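Local coordinates for protein leucine--trna ligase (Agrobacterium radiobacter, PDB 5AH5) that probably joins leucine to its cognate tRNA at the expense of ATP, as a class I aminoacyl-tRNA synthetase that also binds zinc, at residues Tyr3-Arg8 with Ala618-Leu623; Ala10-Lys15 with Ile722-Trp727; Met111-Gly116 with Ala594-Leu599. All blocks are in the same frame, centred on the assembly; numbering follows the deposited sequence.

Contact 1: residues Tyr3-Arg8 with Ala618-Leu623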
loop_
_atom_site.group_PDB
_atom_site.type_symbol
_atom_site.label_atom_id
_atom_site.label_comp_id
_atom_site.label_asym_id
_atom_site.label_seq_id
_atom_site.Cartn_x
_atom_site.Cartn_y
_atom_site.Cartn_z
ATOM N N TYR B 3 -13.429 -26.486 -22.186
ATOM C CA TYR B 3 -12.610 -25.320 -22.609
ATOM C C TYR B 3 -11.132 -25.720 -22.487
ATOM O O TYR B 3 -10.664 -26.062 -21.402
ATOM C CB TYR B 3 -12.882 -24.089 -21.742
ATOM C CG TYR B 3 -11.950 -22.920 -22.008
ATOM C CD1 TYR B 3 -11.934 -22.298 -23.260
ATOM C CD2 TYR B 3 -11.035 -22.476 -21.016
ATOM C CE1 TYR B 3 -11.096 -21.227 -23.528
ATOM C CE2 TYR B 3 -10.164 -21.422 -21.281
ATOM C CZ TYR B 3 -10.227 -20.775 -22.525
ATOM O OH TYR B 3 -9.391 -19.758 -22.808
ATOM N N ASP B 4 -10.433 -25.696 -23.607
ATOM C CA ASP B 4 -9.004 -26.015 -23.679
ATOM C C ASP B 4 -8.156 -24.765 -23.388
ATOM O O ASP B 4 -7.640 -24.094 -24.282
ATOM C CB ASP B 4 -8.701 -26.592 -25.055
ATOM C CG ASP B 4 -7.230 -26.978 -25.253
ATOM O OD1 ASP B 4 -6.508 -27.328 -24.304
ATOM O OD2 ASP B 4 -6.824 -26.969 -26.417
ATOM N N HIS B 5 -8.018 -24.481 -22.099
ATOM C CA HIS B 5 -7.246 -23.325 -21.603
ATOM C C HIS B 5 -5.750 -23.348 -22.034
ATOM O O HIS B 5 -5.165 -22.304 -22.202
ATOM C CB HIS B 5 -7.367 -23.237 -20.044
ATOM C CG HIS B 5 -6.927 -24.476 -19.329
ATOM N ND1 HIS B 5 -7.805 -25.450 -18.896
ATOM C CD2 HIS B 5 -5.692 -24.914 -18.995
ATOM C CE1 HIS B 5 -7.135 -26.422 -18.302
ATOM N NE2 HIS B 5 -5.844 -26.131 -18.365
ATOM N N ARG B 6 -5.175 -24.545 -22.184
ATOM C CA ARG B 6 -3.754 -24.730 -22.511
ATOM C C ARG B 6 -3.408 -24.226 -23.920
ATOM O O ARG B 6 -2.261 -23.975 -24.190
ATOM C CB ARG B 6 -3.333 -26.189 -22.382
ATOM C CG ARG B 6 -3.250 -26.754 -20.968
ATOM C CD ARG B 6 -2.947 -28.260 -21.024
ATOM N NE ARG B 6 -3.116 -28.980 -19.755
ATOM C CZ ARG B 6 -4.284 -29.412 -19.258
ATOM N NH1 ARG B 6 -5.440 -29.194 -19.885
ATOM N NH2 ARG B 6 -4.306 -30.061 -18.095
ATOM N N SER B 7 -4.374 -24.108 -24.823
ATOM C CA SER B 7 -4.125 -23.373 -26.049
ATOM C C SER B 7 -4.937 -22.104 -26.124
ATOM O O SER B 7 -4.460 -21.140 -26.708
ATOM C CB SER B 7 -4.343 -24.263 -27.281
ATOM O OG SER B 7 -5.580 -24.921 -27.227
ATOM N N ARG B 8 -6.136 -22.064 -25.522
ATOM C CA ARG B 8 -7.045 -20.949 -25.794
ATOM C C ARG B 8 -6.724 -19.719 -25.010
ATOM O O ARG B 8 -6.924 -18.610 -25.520
ATOM C CB ARG B 8 -8.531 -21.369 -25.648
ATOM C CG ARG B 8 -8.982 -22.405 -26.710
ATOM C CD ARG B 8 -8.812 -21.991 -28.181
ATOM N NE ARG B 8 -9.821 -21.020 -28.561
ATOM C CZ ARG B 8 -9.952 -20.421 -29.760
ATOM N NH1 ARG B 8 -9.128 -20.629 -30.747
ATOM N NH2 ARG B 8 -10.957 -19.558 -29.960
ATOM N N ALA B 618 -13.543 -26.032 -7.949
ATOM C CA ALA B 618 -14.929 -25.618 -7.829
ATOM C C ALA B 618 -15.254 -24.404 -8.777
ATOM O O ALA B 618 -16.263 -24.400 -9.465
ATOM C CB ALA B 618 -15.236 -25.311 -6.393
ATOM N N MET B 619 -14.326 -23.465 -8.916
ATOM C CA MET B 619 -14.529 -22.397 -9.879
ATOM C C MET B 619 -14.480 -22.884 -11.318
ATOM O O MET B 619 -15.221 -22.427 -12.206
ATOM C CB MET B 619 -13.504 -21.317 -9.641
ATOM C CG MET B 619 -13.785 -20.028 -10.312
ATOM S SD MET B 619 -15.450 -19.347 -9.985
ATOM C CE MET B 619 -15.354 -18.835 -8.311
ATOM N N ARG B 620 -13.591 -23.817 -11.572
ATOM C CA ARG B 620 -13.490 -24.399 -12.887
ATOM C C ARG B 620 -14.830 -25.036 -13.254
ATOM O O ARG B 620 -15.268 -24.916 -14.371
ATOM C CB ARG B 620 -12.385 -25.437 -12.888
ATOM C CG ARG B 620 -12.237 -26.292 -14.117
ATOM C CD ARG B 620 -11.646 -25.451 -15.239
ATOM N NE ARG B 620 -11.860 -26.126 -16.509
ATOM C CZ ARG B 620 -11.343 -25.738 -17.655
ATOM N NH1 ARG B 620 -10.566 -24.667 -17.723
ATOM N NH2 ARG B 620 -11.592 -26.440 -18.729
ATOM N N SER B 621 -15.408 -25.779 -12.312
ATOM C CA SER B 621 -16.731 -26.369 -12.460
ATOM C C SER B 621 -17.810 -25.312 -12.709
ATOM O O SER B 621 -18.613 -25.505 -13.588
ATOM C CB SER B 621 -17.118 -27.193 -11.222
ATOM O OG SER B 621 -16.445 -28.424 -11.267
ATOM N N TYR B 622 -17.797 -24.212 -11.962
ATOM C CA TYR B 622 -18.704 -23.093 -12.259
ATOM C C TYR B 622 -18.530 -22.551 -13.687
ATOM O O TYR B 622 -19.521 -22.348 -14.391
ATOM C CB TYR B 622 -18.612 -21.944 -11.221
ATOM C CG TYR B 622 -19.346 -20.719 -11.728
ATOM C CD1 TYR B 622 -20.737 -20.703 -11.807
ATOM C CD2 TYR B 622 -18.644 -19.586 -12.147
ATOM C CE1 TYR B 622 -21.395 -19.607 -12.355
ATOM C CE2 TYR B 622 -19.290 -18.511 -12.694
ATOM C CZ TYR B 622 -20.690 -18.506 -12.743
ATOM O OH TYR B 622 -21.310 -17.429 -13.274
ATOM N N LEU B 623 -17.282 -22.372 -14.123
ATOM C CA LEU B 623 -17.006 -21.887 -15.463
ATOM C C LEU B 623 -17.430 -22.861 -16.544
ATOM O O LEU B 623 -17.981 -22.418 -17.541
ATOM C CB LEU B 623 -15.541 -21.427 -15.623
ATOM C CG LEU B 623 -15.165 -20.212 -14.728
ATOM C CD1 LEU B 623 -13.618 -19.945 -14.617
ATOM C CD2 LEU B 623 -15.865 -18.957 -15.186
#
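Tyr3, in the loop just ahead of helix 5-19, meets Arg620 of helix 617-632 across backbones whose closest CA atoms, those of Tyr3 and Leu623, are 9.1 Å apart, and the long side chain of Arg620 spans the gap. Its CG stands anti to the backbone N (chi1 172°), and a bend at the next bond carries the guanidinium to the N-terminal loop. There NH2 donates to the carbonyl oxygen of Tyr3 at 2.9 Å, a nearly straight bond (165°) that uses a lone pair in the carbonyl plane and lies flat in the guanidinium plane. NH1 reaches the edge of the Tyr3 ring, 4.0 Å from CD2, and comes within 3.1 Å of His5 ND1. The His5 ring stands steeply against the guanidinium, planes 80° apart. The guanidinium has two further partners: NE forms a salt bridge with Glu624, and NH1 donates to the Phe590 carbonyl. His5 NE2 bonds to the Gln588 carbonyl, and Tyr3 OH to Asp9. Ala618 packs on a sugar and Ser621 on a phosphate of the bound tRNA, so the N-terminus is tied to a tRNA-contacting helix. Helix 592-601 touches Arg620, and helix 720-729 packs against Tyr3.

Contact 2: residues Ala10-Lys15 with Ile722-Trp727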
loop_
_atom_site.group_PDB
_atom_site.type_symbol
_atom_site.label_atom_id
_atom_site.label_comp_id
_atom_site.label_asym_id
_atom_site.label_seq_id
_atom_site.Cartn_x
_atom_site.Cartn_y
_atom_site.Cartn_z
ATOM N N ALA B 10 -3.823 -18.538 -24.353
ATOM C CA ALA B 10 -2.782 -17.860 -25.171
ATOM C C ALA B 10 -3.363 -17.231 -26.429
ATOM O O ALA B 10 -2.991 -16.090 -26.835
ATOM C CB ALA B 10 -1.702 -18.868 -25.545
ATOM N N PHE B 11 -4.280 -17.959 -27.066
ATOM C CA PHE B 11 -4.969 -17.439 -28.249
ATOM C C PHE B 11 -5.628 -16.078 -27.957
ATOM O O PHE B 11 -5.392 -15.080 -28.697
ATOM C CB PHE B 11 -5.976 -18.471 -28.781
ATOM C CG PHE B 11 -6.782 -17.985 -29.949
ATOM C CD1 PHE B 11 -6.308 -18.158 -31.252
ATOM C CD2 PHE B 11 -8.011 -17.369 -29.758
ATOM C CE1 PHE B 11 -7.038 -17.695 -32.339
ATOM C CE2 PHE B 11 -8.755 -16.910 -30.835
ATOM C CZ PHE B 11 -8.275 -17.075 -32.136
ATOM N N TRP B 12 -6.390 -16.009 -26.858
ATOM C CA TRP B 12 -7.098 -14.752 -26.482
ATOM C C TRP B 12 -6.150 -13.674 -26.035
ATOM O O TRP B 12 -6.363 -12.501 -26.343
ATOM C CB TRP B 12 -8.265 -14.993 -25.437
ATOM C CG TRP B 12 -9.345 -15.811 -26.096
ATOM C CD1 TRP B 12 -9.670 -17.102 -25.840
ATOM C CD2 TRP B 12 -10.076 -15.441 -27.265
ATOM N NE1 TRP B 12 -10.623 -17.541 -26.729
ATOM C CE2 TRP B 12 -10.898 -16.533 -27.607
ATOM C CE3 TRP B 12 -10.191 -14.249 -27.995
ATOM C CZ2 TRP B 12 -11.800 -16.493 -28.679
ATOM C CZ3 TRP B 12 -11.102 -14.203 -29.090
ATOM C CH2 TRP B 12 -11.873 -15.326 -29.414
ATOM N N GLN B 13 -5.109 -14.051 -25.293
ATOM C CA GLN B 13 -4.062 -13.103 -24.891
ATOM C C GLN B 13 -3.456 -12.443 -26.133
ATOM O O GLN B 13 -3.257 -11.240 -26.171
ATOM C CB GLN B 13 -2.979 -13.805 -24.061
ATOM C CG GLN B 13 -3.431 -14.094 -22.645
ATOM C CD GLN B 13 -2.720 -15.281 -22.022
ATOM O OE1 GLN B 13 -1.688 -15.732 -22.506
ATOM N NE2 GLN B 13 -3.283 -15.802 -20.922
ATOM N N GLN B 14 -3.297 -13.188 -27.198
ATOM C CA GLN B 14 -2.680 -12.593 -28.371
ATOM C C GLN B 14 -3.668 -11.640 -29.075
ATOM O O GLN B 14 -3.322 -10.506 -29.477
ATOM C CB GLN B 14 -2.119 -13.682 -29.263
ATOM C CG GLN B 14 -1.007 -13.150 -30.136
ATOM C CD GLN B 14 -1.105 -13.669 -31.509
ATOM O OE1 GLN B 14 -0.663 -14.781 -31.798
ATOM N NE2 GLN B 14 -1.702 -12.873 -32.382
ATOM N N LYS B 15 -4.945 -12.023 -29.087
ATOM C CA LYS B 15 -5.988 -11.137 -29.648
ATOM C C LYS B 15 -6.020 -9.792 -28.954
ATOM O O LYS B 15 -6.058 -8.718 -29.609
ATOM C CB LYS B 15 -7.347 -11.819 -29.548
ATOM C CG LYS B 15 -7.514 -13.014 -30.470
ATOM C CD LYS B 15 -7.255 -12.610 -31.907
ATOM C CE LYS B 15 -8.028 -13.464 -32.872
ATOM N NZ LYS B 15 -7.200 -13.790 -34.044
ATOM N N ILE B 722 -12.231 -17.250 -20.997
ATOM C CA ILE B 722 -13.470 -17.999 -21.218
ATOM C C ILE B 722 -14.551 -17.078 -21.766
ATOM O O ILE B 722 -15.365 -17.459 -22.571
ATOM C CB ILE B 722 -13.950 -18.636 -19.881
ATOM C CG1 ILE B 722 -13.381 -20.051 -19.781
ATOM C CG2 ILE B 722 -15.470 -18.677 -19.760
ATOM C CD1 ILE B 722 -13.180 -20.556 -18.348
ATOM N N SER B 723 -14.573 -15.865 -21.306
ATOM C CA SER B 723 -15.560 -14.908 -21.797
ATOM C C SER B 723 -15.423 -14.589 -23.274
ATOM O O SER B 723 -16.443 -14.491 -23.967
ATOM C CB SER B 723 -15.516 -13.649 -20.976
ATOM O OG SER B 723 -15.952 -13.955 -19.666
ATOM N N GLU B 724 -14.176 -14.422 -23.751
ATOM C CA GLU B 724 -13.930 -14.219 -25.153
ATOM C C GLU B 724 -14.339 -15.456 -25.891
ATOM O O GLU B 724 -14.921 -15.345 -26.957
ATOM C CB GLU B 724 -12.437 -13.909 -25.485
ATOM C CG GLU B 724 -11.913 -12.591 -24.952
ATOM C CD GLU B 724 -12.561 -11.332 -25.530
ATOM O OE1 GLU B 724 -13.343 -11.478 -26.471
ATOM O OE2 GLU B 724 -12.360 -10.188 -24.978
ATOM N N GLU B 725 -14.051 -16.633 -25.338
ATOM C CA GLU B 725 -14.364 -17.857 -26.049
ATOM C C GLU B 725 -15.894 -17.910 -26.288
ATOM O O GLU B 725 -16.351 -18.207 -27.379
ATOM C CB GLU B 725 -13.935 -19.081 -25.203
ATOM C CG GLU B 725 -14.061 -20.456 -25.858
ATOM C CD GLU B 725 -12.928 -20.799 -26.818
ATOM O OE1 GLU B 725 -11.902 -20.071 -26.903
ATOM O OE2 GLU B 725 -13.040 -21.853 -27.459
ATOM N N LEU B 726 -16.660 -17.659 -25.235
ATOM C CA LEU B 726 -18.123 -17.811 -25.307
ATOM C C LEU B 726 -18.738 -16.751 -26.183
ATOM O O LEU B 726 -19.552 -17.069 -27.052
ATOM C CB LEU B 726 -18.716 -17.771 -23.920
ATOM C CG LEU B 726 -18.283 -18.996 -23.139
ATOM C CD1 LEU B 726 -18.850 -18.934 -21.721
ATOM C CD2 LEU B 726 -18.659 -20.283 -23.845
ATOM N N TRP B 727 -18.289 -15.512 -26.012
ATOM C CA TRP B 727 -18.661 -14.413 -26.925
ATOM C C TRP B 727 -18.497 -14.772 -28.384
ATOM O O TRP B 727 -19.470 -14.613 -29.180
ATOM C CB TRP B 727 -17.838 -13.186 -26.587
ATOM C CG TRP B 727 -18.136 -11.886 -27.264
ATOM C CD1 TRP B 727 -17.364 -11.278 -28.197
ATOM C CD2 TRP B 727 -19.157 -10.973 -26.945
ATOM N NE1 TRP B 727 -17.859 -10.058 -28.517
ATOM C CE2 TRP B 727 -18.947 -9.818 -27.731
ATOM C CE3 TRP B 727 -20.246 -11.009 -26.072
ATOM C CZ2 TRP B 727 -19.824 -8.722 -27.712
ATOM C CZ3 TRP B 727 -21.074 -9.920 -26.002
ATOM C CH2 TRP B 727 -20.889 -8.793 -26.836
#
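Trp12 of helix 5-19 lays its indole against helix 720-729, a helix-to-helix contact that joins the N-terminal segment of the synthetase to the alpha-helical anticodon-binding domain characteristic of the leucyl-type (class Ia) synthetases. The CA atoms of Trp12 and Glu724 lie 7.0 Å apart, and the indole lies between the two helices.

The nonpolar part is a CH-pi contact. CB of Glu724 sits over one face of the indole, 3.5 Å from the centroid of the six-membered ring, and approaches CD2 to 3.3 Å. The backbone of the following residue extends this cover, with Glu725 N also above that face toward the rim. On the opposite face lies CD2 of Phe11, so the indole is held between its own helix and the facing one. It is the aliphatic part of Glu724 that meets the ring; its carboxylate goes on to the backbone amides of Val736 and Ala737 and to Trp16 NE1.

The polar part belongs to Glu725. Its CG is anti to the backbone N (chi1 -174°), and a bend at chi2 brings the carboxylate round to the edge of the indole, nearly perpendicular to it. OE1 also takes a salt bridge from Arg8, which probably steadies its negative charge. The bond from Trp12 NE1 to Glu725 OE1 is 2.8 Å long, almost straight at 174°, and runs in the indole plane.

Contact 3: residues Met111-Gly116 with Ala594-Leu599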
loop_
_atom_site.group_PDB
_atom_site.type_symbol
_atom_site.label_atom_id
_atom_site.label_comp_id
_atom_site.label_asym_id
_atom_site.label_seq_id
_atom_site.Cartn_x
_atom_site.Cartn_y
_atom_site.Cartn_z
ATOM N N MET B 111 1.765 -12.498 -18.118
ATOM C CA MET B 111 1.165 -12.611 -19.424
ATOM C C MET B 111 0.361 -13.889 -19.559
ATOM O O MET B 111 -0.734 -13.854 -20.124
ATOM C CB MET B 111 2.192 -12.482 -20.555
ATOM C CG MET B 111 2.906 -11.154 -20.577
ATOM S SD MET B 111 4.240 -10.975 -21.837
ATOM C CE MET B 111 5.256 -12.442 -21.725
ATOM N N GLN B 112 0.835 -14.984 -19.000
ATOM C CA GLN B 112 0.104 -16.239 -19.095
ATOM C C GLN B 112 -1.209 -16.260 -18.251
ATOM O O GLN B 112 -2.075 -17.020 -18.575
ATOM C CB GLN B 112 0.970 -17.431 -18.705
ATOM C CG GLN B 112 2.039 -17.689 -19.779
ATOM C CD GLN B 112 3.116 -18.685 -19.364
ATOM O OE1 GLN B 112 3.006 -19.335 -18.329
ATOM N NE2 GLN B 112 4.154 -18.823 -20.190
ATOM N N LEU B 113 -1.244 -15.453 -17.198
ATOM C CA LEU B 113 -2.420 -15.165 -16.407
ATOM C C LEU B 113 -3.392 -14.213 -17.071
ATOM O O LEU B 113 -4.488 -14.065 -16.575
ATOM C CB LEU B 113 -2.046 -14.637 -15.021
ATOM C CG LEU B 113 -1.737 -15.829 -14.095
ATOM C CD1 LEU B 113 -0.735 -15.455 -13.055
ATOM C CD2 LEU B 113 -3.005 -16.357 -13.352
ATOM N N GLY B 114 -3.019 -13.611 -18.199
ATOM C CA GLY B 114 -3.877 -12.692 -18.894
ATOM C C GLY B 114 -3.955 -11.373 -18.205
ATOM O O GLY B 114 -4.921 -10.655 -18.366
ATOM N N PHE B 115 -2.946 -11.014 -17.438
ATOM C CA PHE B 115 -2.912 -9.726 -16.846
ATOM C C PHE B 115 -2.566 -8.638 -17.907
ATOM O O PHE B 115 -1.480 -8.648 -18.541
ATOM C CB PHE B 115 -1.901 -9.667 -15.676
ATOM C CG PHE B 115 -2.247 -10.503 -14.454
ATOM C CD1 PHE B 115 -3.535 -10.886 -14.145
ATOM C CD2 PHE B 115 -1.233 -10.847 -13.576
ATOM C CE1 PHE B 115 -3.802 -11.624 -12.978
ATOM C CE2 PHE B 115 -1.472 -11.547 -12.425
ATOM C CZ PHE B 115 -2.775 -11.960 -12.122
ATOM N N GLY B 116 -3.458 -7.647 -18.030
ATOM C CA GLY B 116 -3.438 -6.687 -19.131
ATOM C C GLY B 116 -2.687 -5.408 -18.778
ATOM O O GLY B 116 -3.285 -4.409 -18.576
ATOM N N ALA B 594 -9.977 -19.725 -13.805
ATOM C CA ALA B 594 -10.385 -20.467 -12.606
ATOM C C ALA B 594 -9.501 -20.140 -11.438
ATOM O O ALA B 594 -9.993 -20.012 -10.324
ATOM C CB ALA B 594 -10.403 -21.958 -12.891
ATOM N N VAL B 595 -8.205 -19.881 -11.706
ATOM C CA VAL B 595 -7.290 -19.523 -10.676
ATOM C C VAL B 595 -7.631 -18.149 -10.146
ATOM O O VAL B 595 -7.702 -17.930 -8.931
ATOM C CB VAL B 595 -5.820 -19.563 -11.188
ATOM C CG1 VAL B 595 -4.889 -19.020 -10.164
ATOM C CG2 VAL B 595 -5.448 -21.012 -11.463
ATOM N N ARG B 596 -7.796 -17.214 -11.060
ATOM C CA ARG B 596 -8.049 -15.845 -10.666
ATOM C C ARG B 596 -9.427 -15.701 -9.954
ATOM O O ARG B 596 -9.533 -14.982 -8.937
ATOM C CB ARG B 596 -8.036 -14.969 -11.888
ATOM C CG ARG B 596 -6.656 -14.853 -12.558
ATOM C CD ARG B 596 -6.763 -14.203 -13.921
ATOM N NE ARG B 596 -7.453 -12.923 -13.835
ATOM C CZ ARG B 596 -7.376 -11.940 -14.735
ATOM N NH1 ARG B 596 -6.553 -12.000 -15.783
ATOM N NH2 ARG B 596 -8.096 -10.850 -14.547
ATOM N N CYS B 597 -10.433 -16.369 -10.496
ATOM C CA CYS B 597 -11.826 -16.319 -9.881
ATOM C C CYS B 597 -11.904 -16.987 -8.509
ATOM O O CYS B 597 -12.584 -16.466 -7.631
ATOM C CB CYS B 597 -12.840 -16.953 -10.817
ATOM S SG CYS B 597 -13.223 -15.874 -12.228
ATOM N N TYR B 598 -11.164 -18.083 -8.287
ATOM C CA TYR B 598 -11.046 -18.653 -6.920
ATOM C C TYR B 598 -10.475 -17.667 -5.966
ATOM O O TYR B 598 -11.029 -17.480 -4.893
ATOM C CB TYR B 598 -10.259 -19.966 -6.909
ATOM C CG TYR B 598 -9.813 -20.540 -5.556
ATOM C CD1 TYR B 598 -10.741 -21.026 -4.599
ATOM C CD2 TYR B 598 -8.461 -20.595 -5.216
ATOM C CE1 TYR B 598 -10.307 -21.570 -3.373
ATOM C CE2 TYR B 598 -8.044 -21.138 -3.996
ATOM C CZ TYR B 598 -8.981 -21.616 -3.076
ATOM O OH TYR B 598 -8.535 -22.164 -1.884
ATOM N N LEU B 599 -9.368 -17.004 -6.307
ATOM C CA LEU B 599 -8.812 -16.002 -5.379
ATOM C C LEU B 599 -9.733 -14.847 -5.119
ATOM O O LEU B 599 -9.661 -14.208 -4.052
ATOM C CB LEU B 599 -7.465 -15.434 -5.871
ATOM C CG LEU B 599 -6.334 -16.500 -5.841
ATOM C CD1 LEU B 599 -5.193 -16.071 -6.778
ATOM C CD2 LEU B 599 -5.838 -16.709 -4.422
#
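Arg596 of helix 592-601 reaches across to the turn that closes helix 95-112, where it donates to carbonyls at the C-terminal end of that helix. That end is a Schellman motif in which Gly114, with positive phi, leaves the helical course.

From CB, which points toward the turn, the side chain of Arg596 sets out with CG anti to its own carbonyl carbon (chi1 -67°). CG meets the Leu113 side chain, 4.0 Å from CD2. CD passes 3.5 Å from the carbonyl oxygen of Leu113 and lies 4.0 Å from CE1 of Phe115. At NE the chain is still alongside Phe115 CE1, and a bend at chi3 turns the guanidinium so that one of its faces receives the ring's CD1-CE1 side; the two planes are inclined by 59°. CZ lies 4.0 Å from both CD1 and CE1 of that ring. NH1 comes 3.6 Å from Phe115 CD1, at the edge of the ring, and ends against the turn. It donates to Leu113 O at 3.0 Å, fairly straight at 163°, with the donor tilted out of the carbonyl plane, and gives a second, weak bond to Gly114 O at 3.3 Å, an oxygen that also accepts from Arg62. NH2 forms a salt bridge with Asp58, whose other oxygen accepts from Gly116 N, so the same carboxylate steadies both sides of the contact.

Phe115 packs on Tyr54 and Ser55 of helix 48-66, which begins within the probable 'HIGH' region, and Arg596 on Ser55, whereas Leu113 and Val595 both rest on helix 583-590.

The three contacts adjoin one another, their centres 11 to 13 Å apart on the same side of the chain's centre. Contacts 1 and 2 share helix 5-19 and meet where Tyr3 CD2 packs 3.6 Å from Ile722 CG1. Met619 links contact 1 to contact 3, its CG 3.3 Å from Cys597 CB, and Gln13 NE2 makes a weak hydrogen bond to Gln112 O between contacts 2 and 3. Contact 3 is nested in the chain loops closed by the other two. All three lie away from the ligand pocket and the zinc site; the Phe115 side chain is about 10 Å from the bound leucyl-sulfamoyl adenosine, and the nearest atom of contact 1 is about 4 Å from the bound tRNA.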